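Long-range contact in ATP12 ATPase (Paracoccus denitrificans, PDB 2R31), which probably acts as a chaperone in the assembly of the F1 part of ATP synthase: residues Y96-A108 and L135-D147. Sequence-based numbering, arbitrary orientation.
Sequences YGGTDLLSYRADA and LRITHGVIPVPQD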
ATOM      1  N   TYR A  96       3.113  -2.914 -13.043  1.00  7.80           N
ATOM      2  CA  TYR A  96       3.071  -1.452 -13.030  1.00  8.25           C
ATOM      3  C   TYR A  96       4.418  -0.843 -13.442  1.00  8.32           C
ATOM      4  O   TYR A  96       4.459   0.324 -13.809  1.00  9.31           O
ATOM      5  CB  TYR A  96       2.653  -0.927 -11.658  1.00  7.61           C
ATOM      6  CG  TYR A  96       1.170  -0.813 -11.443  1.00  7.54           C
ATOM      7  CD1 TYR A  96       0.393  -1.912 -11.100  1.00  8.00           C
ATOM      8  CD2 TYR A  96       0.525   0.406 -11.610  1.00  9.09           C
ATOM      9  CE1 TYR A  96      -0.935  -1.811 -10.897  1.00  9.49           C
ATOM     10  CE2 TYR A  96      -0.831   0.506 -11.369  1.00 10.50           C
ATOM     11  CZ  TYR A  96      -1.566  -0.627 -11.018  1.00  9.71           C
ATOM     12  OH  TYR A  96      -2.921  -0.444 -10.830  1.00 14.04           O
ATOM     13  N   GLY A  97       5.507  -1.610 -13.438  1.00  9.02           N
ATOM     14  CA  GLY A  97       6.741  -1.086 -14.027  1.00 10.40           C
ATOM     15  C   GLY A  97       6.638  -0.651 -15.452  1.00  9.69           C
ATOM     16  O   GLY A  97       7.388   0.155 -15.918  1.00 11.64           O
ATOM     17  N   GLY A  98       5.721  -1.248 -16.186  1.00 10.14           N
ATOM     18  CA  GLY A  98       5.485  -0.908 -17.600  1.00 11.91           C
ATOM     19  C   GLY A  98       4.406   0.168 -17.791  1.00 10.87           C
ATOM     20  O   GLY A  98       4.189   0.569 -18.937  1.00 13.94           O
ATOM     21  N   THR A  99       3.751   0.594 -16.725  1.00  9.68           N
ATOM     22  CA  THR A  99       2.679   1.561 -16.727  1.00  9.77           C
ATOM     23  C   THR A  99       2.853   2.498 -15.545  1.00  9.96           C
ATOM     24  O   THR A  99       1.926   2.722 -14.755  1.00 13.58           O
ATOM     25  CB  THR A  99       1.280   0.883 -16.645  1.00 11.16           C
ATOM     26  OG1 THR A  99       1.114   0.174 -15.402  1.00 11.99           O
ATOM     27  CG2 THR A  99       0.999  -0.092 -17.776  1.00 14.22           C
ATOM     28  N   ASP A 100       4.080   3.015 -15.356  1.00  7.81           N
ATOM     29  CA  ASP A 100       4.370   3.728 -14.143  1.00  7.26           C
ATOM     30  C   ASP A 100       4.068   5.216 -14.295  1.00  7.02           C
ATOM     31  O   ASP A 100       4.537   5.843 -15.258  1.00  8.28           O
ATOM     32  CB  ASP A 100       5.855   3.507 -13.741  1.00  7.21           C
ATOM     33  CG  ASP A 100       6.075   3.788 -12.270  1.00  7.14           C
ATOM     34  OD1 ASP A 100       5.984   4.983 -11.868  1.00  7.63           O
ATOM     35  OD2 ASP A 100       6.316   2.800 -11.532  1.00  7.22           O
ATOM     36  N   LEU A 101       3.374   5.804 -13.317  1.00  6.80           N
ATOM     37  CA  LEU A 101       3.150   7.246 -13.285  1.00  7.04           C
ATOM     38  C   LEU A 101       4.417   8.036 -13.641  1.00  7.33           C
ATOM     39  O   LEU A 101       4.356   9.049 -14.331  1.00  8.91           O
ATOM     40  CB  LEU A 101       2.697   7.617 -11.865  1.00  7.25           C
ATOM     41  CG  LEU A 101       2.281   9.062 -11.649  1.00  8.31           C
ATOM     42  CD1 LEU A 101       0.877   9.315 -12.220  1.00  9.67           C
ATOM     43  CD2 LEU A 101       2.307   9.410 -10.154  1.00  9.87           C
ATOM     44  N   LEU A 102       5.557   7.607 -13.094  1.00  7.24           N
ATOM     45  CA  LEU A 102       6.776   8.393 -13.198  0.58  7.86           C
ATOM     46  C   LEU A 102       7.350   8.384 -14.620  1.00  8.43           C
ATOM     47  O   LEU A 102       8.231   9.224 -14.926  1.00 10.14           O
ATOM     48  CB  LEU A 102       7.837   7.946 -12.228  0.58  8.03           C
ATOM     49  CG  LEU A 102       7.457   7.792 -10.765  0.58  8.72           C
ATOM     50  CD1 LEU A 102       8.737   7.656  -9.936  0.58 11.81           C
ATOM     51  CD2 LEU A 102       6.613   8.949 -10.219  0.58  9.72           C
ATOM     52  N   SER A 103       6.920   7.450 -15.458  1.00  8.51           N
ATOM     53  CA  SER A 103       7.378   7.359 -16.861  1.00 10.24           C
ATOM     54  C   SER A 103       6.572   8.229 -17.794  1.00 10.40           C
ATOM     55  O   SER A 103       7.074   8.567 -18.870  1.00 12.71           O
ATOM     56  CB  SER A 103       7.247   5.920 -17.402  1.00 11.47           C
ATOM     57  OG  SER A 103       8.183   5.049 -16.830  1.00 13.66           O
ATOM     58  N   TYR A 104       5.357   8.600 -17.465  1.00 11.75           N
ATOM     59  CA  TYR A 104       4.411   9.212 -18.422  1.00 12.81           C
ATOM     60  C   TYR A 104       4.315  10.700 -18.143  1.00 13.50           C
ATOM     61  O   TYR A 104       3.415  11.172 -17.407  1.00 18.74           O
ATOM     62  CB  TYR A 104       3.039   8.439 -18.401  1.00 15.27           C
ATOM     63  CG  TYR A 104       3.350   7.162 -19.143  1.00 13.45           C
ATOM     64  CD1 TYR A 104       3.322   7.159 -20.540  1.00 16.39           C
ATOM     65  CD2 TYR A 104       3.704   6.001 -18.515  1.00 15.98           C
ATOM     66  CE1 TYR A 104       3.619   6.031 -21.279  1.00 16.62           C
ATOM     67  CE2 TYR A 104       4.008   4.864 -19.212  1.00 16.23           C
ATOM     68  CZ  TYR A 104       3.961   4.870 -20.602  1.00 16.08           C
ATOM     69  OH  TYR A 104       4.270   3.719 -21.328  1.00 17.25           O
ATOM     70  N   ARG A 105       5.226  11.474 -18.697  1.00 14.34           N
ATOM     71  CA  ARG A 105       5.344  12.928 -18.433  1.00 16.00           C
ATOM     72  C   ARG A 105       4.370  13.679 -19.299  1.00 15.41           C
ATOM     73  O   ARG A 105       3.938  13.182 -20.357  1.00 14.33           O
ATOM     74  CB  ARG A 105       6.797  13.384 -18.718  1.00 16.68           C
ATOM     75  CG  ARG A 105       7.943  12.640 -18.063  1.00 14.33           C
ATOM     76  CD  ARG A 105       7.963  12.740 -16.584  1.00 11.70           C
ATOM     77  NE  ARG A 105       8.833  11.871 -15.811  1.00 10.65           N
ATOM     78  CZ  ARG A 105      10.068  12.158 -15.419  1.00 10.62           C
ATOM     79  NH1 ARG A 105      10.605  13.318 -15.759  1.00 11.74           N
ATOM     80  NH2 ARG A 105      10.724  11.253 -14.681  1.00 10.83           N
ATOM     81  N   ALA A 106       3.993  14.871 -18.878  1.00 16.90           N
ATOM     82  CA  ALA A 106       3.366  15.826 -19.792  1.00 15.37           C
ATOM     83  C   ALA A 106       4.285  16.211 -20.942  1.00 16.13           C
ATOM     84  O   ALA A 106       5.525  16.213 -20.919  1.00 17.35           O
ATOM     85  CB  ALA A 106       2.978  17.053 -18.987  1.00 19.59           C
ATOM     86  N   ASP A 107       3.683  16.677 -21.974  1.00 15.91           N
ATOM     87  CA  ASP A 107       4.521  17.365 -22.954  1.00 18.05           C
ATOM     88  C   ASP A 107       4.311  18.885 -22.914  1.00 17.57           C
ATOM     89  O   ASP A 107       4.970  19.536 -23.711  1.00 19.60           O
ATOM     90  CB  ASP A 107       4.341  16.698 -24.315  1.00 20.07           C
ATOM     91  CG  ASP A 107       2.984  16.921 -24.921  1.00 20.86           C
ATOM     92  OD1 ASP A 107       2.157  17.623 -24.338  1.00 24.29           O
ATOM     93  OD2 ASP A 107       2.793  16.317 -25.977  1.00 24.15           O
ATOM     94  N   ALA A 108       3.455  19.390 -22.053  1.00 16.88           N
ATOM     95  CA  ALA A 108       3.171  20.790 -21.912  1.00 16.29           C
ATOM     96  C   ALA A 108       2.280  21.002 -20.712  1.00 14.84           C
ATOM     97  O   ALA A 108       1.574  20.088 -20.283  1.00 16.81           O
ATOM     98  CB  ALA A 108       2.400  21.312 -23.118  1.00 21.27           C
ATOM     99  N   LEU A 135      14.078   2.955 -15.646  1.00 10.71           N
ATOM    100  CA  LEU A 135      12.912   3.114 -16.502  1.00 10.97           C
ATOM    101  C   LEU A 135      13.162   4.201 -17.538  1.00 11.66           C
ATOM    102  O   LEU A 135      13.809   5.189 -17.284  1.00 16.83           O
ATOM    103  CB  LEU A 135      11.685   3.562 -15.715  1.00 13.00           C
ATOM    104  CG  LEU A 135      11.074   2.538 -14.788  1.00 15.11           C
ATOM    105  CD1 LEU A 135       9.841   3.108 -14.121  1.00 21.36           C
ATOM    106  CD2 LEU A 135      10.699   1.248 -15.563  1.00 14.61           C
ATOM    107  N   ARG A 136      12.546   3.971 -18.689  1.00 10.76           N
ATOM    108  CA  ARG A 136      12.472   4.975 -19.733  1.00 12.29           C
ATOM    109  C   ARG A 136      11.277   5.869 -19.462  1.00 11.58           C
ATOM    110  O   ARG A 136      10.235   5.390 -18.967  1.00 14.87           O
ATOM    111  CB  ARG A 136      12.364   4.276 -21.078  1.00 13.13           C
ATOM    112  CG  ARG A 136      13.571   3.369 -21.448  1.00 15.15           C
ATOM    113  CD  ARG A 136      13.275   2.555 -22.688  1.00 15.45           C
ATOM    114  NE  ARG A 136      14.426   1.689 -23.011  1.00 17.66           N
ATOM    115  CZ  ARG A 136      14.303   0.613 -23.787  1.00 16.93           C
ATOM    116  NH1 ARG A 136      13.098   0.297 -24.285  1.00 19.52           N
ATOM    117  NH2 ARG A 136      15.368  -0.128 -24.062  1.00 20.82           N
ATOM    118  N   ILE A 137      11.450   7.147 -19.782  1.00 11.61           N
ATOM    119  CA  ILE A 137      10.357   8.131 -19.675  1.00 11.13           C
ATOM    120  C   ILE A 137       9.931   8.594 -21.062  1.00 10.20           C
ATOM    121  O   ILE A 137      10.628   8.417 -22.045  1.00 12.95           O
ATOM    122  CB  ILE A 137      10.687   9.300 -18.727  1.00 13.65           C
ATOM    123  CG1 ILE A 137      11.617  10.285 -19.451  1.00 16.09           C
ATOM    124  CG2 ILE A 137      11.203   8.777 -17.382  1.00 17.26           C
ATOM    125  CD1 ILE A 137      11.902  11.580 -18.713  1.00 21.17           C
ATOM    126  N   THR A 138       8.750   9.156 -21.127  1.00 10.23           N
ATOM    127  CA  THR A 138       8.256   9.768 -22.339  1.00 10.56           C
ATOM    128  C   THR A 138       7.367  10.909 -21.974  1.00 11.60           C
ATOM    129  O   THR A 138       7.033  11.099 -20.795  1.00 12.11           O
ATOM    130  CB  THR A 138       7.524   8.708 -23.224  1.00 11.34           C
ATOM    131  OG1 THR A 138       7.351   9.321 -24.511  1.00 12.55           O
ATOM    132  CG2 THR A 138       6.219   8.209 -22.616  1.00 12.45           C
ATOM    133  N   HIS A 139       6.896  11.645 -22.976  0.69 11.69           N
ATOM    134  CA  HIS A 139       6.169  12.882 -22.940  0.69 12.42           C
ATOM    135  C   HIS A 139       4.902  12.754 -23.805  0.69 11.33           C
ATOM    136  O   HIS A 139       4.890  12.364 -24.975  0.69 11.85           O
ATOM    137  CB  HIS A 139       7.034  14.092 -23.318  0.69 13.02           C
ATOM    138  CG  HIS A 139       8.316  14.172 -22.568  0.69 12.61           C
ATOM    139  ND1 HIS A 139       9.434  13.460 -22.923  0.69 12.76           N
ATOM    140  CD2 HIS A 139       8.680  14.849 -21.458  0.69 13.26           C
ATOM    141  CE1 HIS A 139      10.423  13.696 -22.083  0.69 14.03           C
ATOM    142  NE2 HIS A 139      10.029  14.545 -21.169  0.69 14.33           N
ATOM    143  N   GLY A 140       3.808  13.197 -23.158  1.00 11.61           N
ATOM    144  CA  GLY A 140       2.580  13.170 -23.951  1.00 11.74           C
ATOM    145  C   GLY A 140       2.259  11.823 -24.519  1.00 10.63           C
ATOM    146  O   GLY A 140       2.426  10.798 -23.839  1.00 12.04           O
ATOM    147  N   VAL A 141       1.787  11.823 -25.767  1.00 11.39           N
ATOM    148  CA  VAL A 141       1.277  10.606 -26.400  1.00 12.12           C
ATOM    149  C   VAL A 141       2.394   9.811 -27.053  1.00 11.13           C
ATOM    150  O   VAL A 141       2.118   8.755 -27.642  1.00 14.10           O
ATOM    151  CB  VAL A 141       0.141  10.886 -27.433  1.00 14.67           C
ATOM    152  CG1 VAL A 141      -1.070  11.429 -26.720  1.00 20.43           C
ATOM    153  CG2 VAL A 141       0.653  11.794 -28.521  1.00 17.10           C
ATOM    154  N   ILE A 142       3.655  10.236 -27.008  1.00 10.76           N
ATOM    155  CA  ILE A 142       4.729   9.463 -27.711  1.00 10.52           C
ATOM    156  C   ILE A 142       4.930   8.158 -26.969  1.00  9.85           C
ATOM    157  O   ILE A 142       5.263   8.204 -25.752  1.00 10.74           O
ATOM    158  CB  ILE A 142       6.017  10.258 -27.793  1.00 10.67           C
ATOM    159  CG1 ILE A 142       5.818  11.533 -28.637  1.00 13.08           C
ATOM    160  CG2 ILE A 142       7.164   9.413 -28.355  1.00 12.13           C
ATOM    161  CD1 ILE A 142       6.996  12.458 -28.571  1.00 15.20           C
ATOM    162  N   PRO A 143       4.745   6.994 -27.549  1.00 10.76           N
ATOM    163  CA  PRO A 143       4.949   5.742 -26.816  1.00 10.61           C
ATOM    164  C   PRO A 143       6.418   5.415 -26.618  1.00  9.80           C
ATOM    165  O   PRO A 143       7.254   5.687 -27.503  1.00 11.31           O
ATOM    166  CB  PRO A 143       4.315   4.681 -27.727  1.00 13.44           C
ATOM    167  CG  PRO A 143       3.783   5.378 -28.920  1.00 18.09           C
ATOM    168  CD  PRO A 143       4.305   6.748 -28.928  1.00 13.37           C
ATOM    169  N   VAL A 144       6.730   4.769 -25.487  1.00 10.66           N
ATOM    170  CA  VAL A 144       8.057   4.180 -25.322  0.60 10.69           C
ATOM    171  C   VAL A 144       7.893   2.881 -24.542  1.00 11.64           C
ATOM    172  O   VAL A 144       7.271   2.857 -23.482  1.00 19.38           O
ATOM    173  CB  VAL A 144       9.082   5.120 -24.676  0.60 12.64           C
ATOM    174  CG1 VAL A 144      10.446   4.384 -24.649  0.60 17.59           C
ATOM    175  CG2 VAL A 144       9.255   6.474 -25.326  0.60 10.93           C
ATOM    176  N   PRO A 145       8.425   1.787 -25.031  1.00 10.30           N
ATOM    177  CA  PRO A 145       8.362   0.516 -24.276  1.00 10.70           C
ATOM    178  C   PRO A 145       9.497   0.479 -23.264  1.00  9.66           C
ATOM    179  O   PRO A 145      10.546   1.103 -23.478  1.00 12.50           O
ATOM    180  CB  PRO A 145       8.537  -0.527 -25.363  1.00 14.12           C
ATOM    181  CG  PRO A 145       9.493   0.129 -26.308  1.00 14.54           C
ATOM    182  CD  PRO A 145       9.117   1.628 -26.292  1.00 11.79           C
ATOM    183  N   GLN A 146       9.336  -0.287 -22.205  1.00  9.07           N
ATOM    184  CA  GLN A 146      10.427  -0.529 -21.269  1.00  8.64           C
ATOM    185  C   GLN A 146      11.326  -1.664 -21.760  1.00  8.67           C
ATOM    186  O   GLN A 146      10.897  -2.563 -22.488  1.00 10.61           O
ATOM    187  CB  GLN A 146       9.860  -0.834 -19.891  1.00  9.42           C
ATOM    188  CG  GLN A 146       9.022   0.306 -19.328  1.00 10.54           C
ATOM    189  CD  GLN A 146       9.755   1.630 -19.237  1.00 10.42           C
ATOM    190  OE1 GLN A 146      10.973   1.686 -18.946  1.00 12.60           O
ATOM    191  NE2 GLN A 146       9.065   2.737 -19.457  1.00 10.63           N
ATOM    192  N   ASP A 147      12.564  -1.633 -21.334  1.00  9.05           N
ATOM    193  CA  ASP A 147      13.512  -2.713 -21.596  1.00  8.99           C
ATOM    194  C   ASP A 147      12.962  -3.991 -20.972  1.00  8.30           C
ATOM    195  O   ASP A 147      12.655  -3.993 -19.774  1.00  8.55           O
ATOM    196  CB  ASP A 147      14.862  -2.355 -20.983  1.00  9.86           C
ATOM    197  CG  ASP A 147      15.966  -3.359 -21.181  1.00 11.42           C
ATOM    198  OD1 ASP A 147      15.755  -4.500 -21.583  1.00 12.47           O
ATOM    199  OD2 ASP A 147      17.102  -2.957 -20.887  1.00 17.03           O
TER
HETATM  200  O   HOH W   1       6.475   2.195 -21.007  0.50 14.53           O
HETATM  201  O   HOH W   2       6.094   2.512 -19.983  0.50 19.94           O
HETATM  202  O   HOH W   3       4.141   3.816 -24.155  1.00 16.02           O
HETATM  203  O   HOH W   4       3.058  10.581 -21.182  1.00 16.66           O
HETATM  204  O   HOH W   5       4.329  14.436 -26.960  1.00 19.12           O
HETATM  205  O   HOH W   6       0.735  14.646 -26.332  1.00 23.12           O
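Strands 104-105 and 138-139 pair in parallel, evidenced by three backbone hydrogen bonds that alternate across the gap: T138 N to S103 O (2.9 Å), R105 N to T138 O and G140 N to R105 O. On the face carrying Y104 and T138, the threonine methyl CG2 meets ring atom CE1 at 3.6 Å, and the phenol OH reaches V144 N through a water. On the other face, R105 bends at chi2 (-64°), folding its guanidinium back to grip L102 O side-on through NE (2.9 Å) and NH2, both bonds in the guanidinium plane. I137 CD1 lies over one face of that group, 3.7 Å from NH1, which also forms a salt bridge with D121 of helix 110-130. A leucine in place of R105 would probably leave D121 without its charged mate and L102 O without both donors. Nearer the start of the pairing, S103 OG donates to R136 O (3.0 Å), while Q146 NE2 reaches the same oxygen from the opposite face of its carbonyl plane (2.9 Å). With helix 110-130 linking the two parallel strands, the topology is that of a beta-alpha-beta unit, here built on a minimal two-stranded sheet.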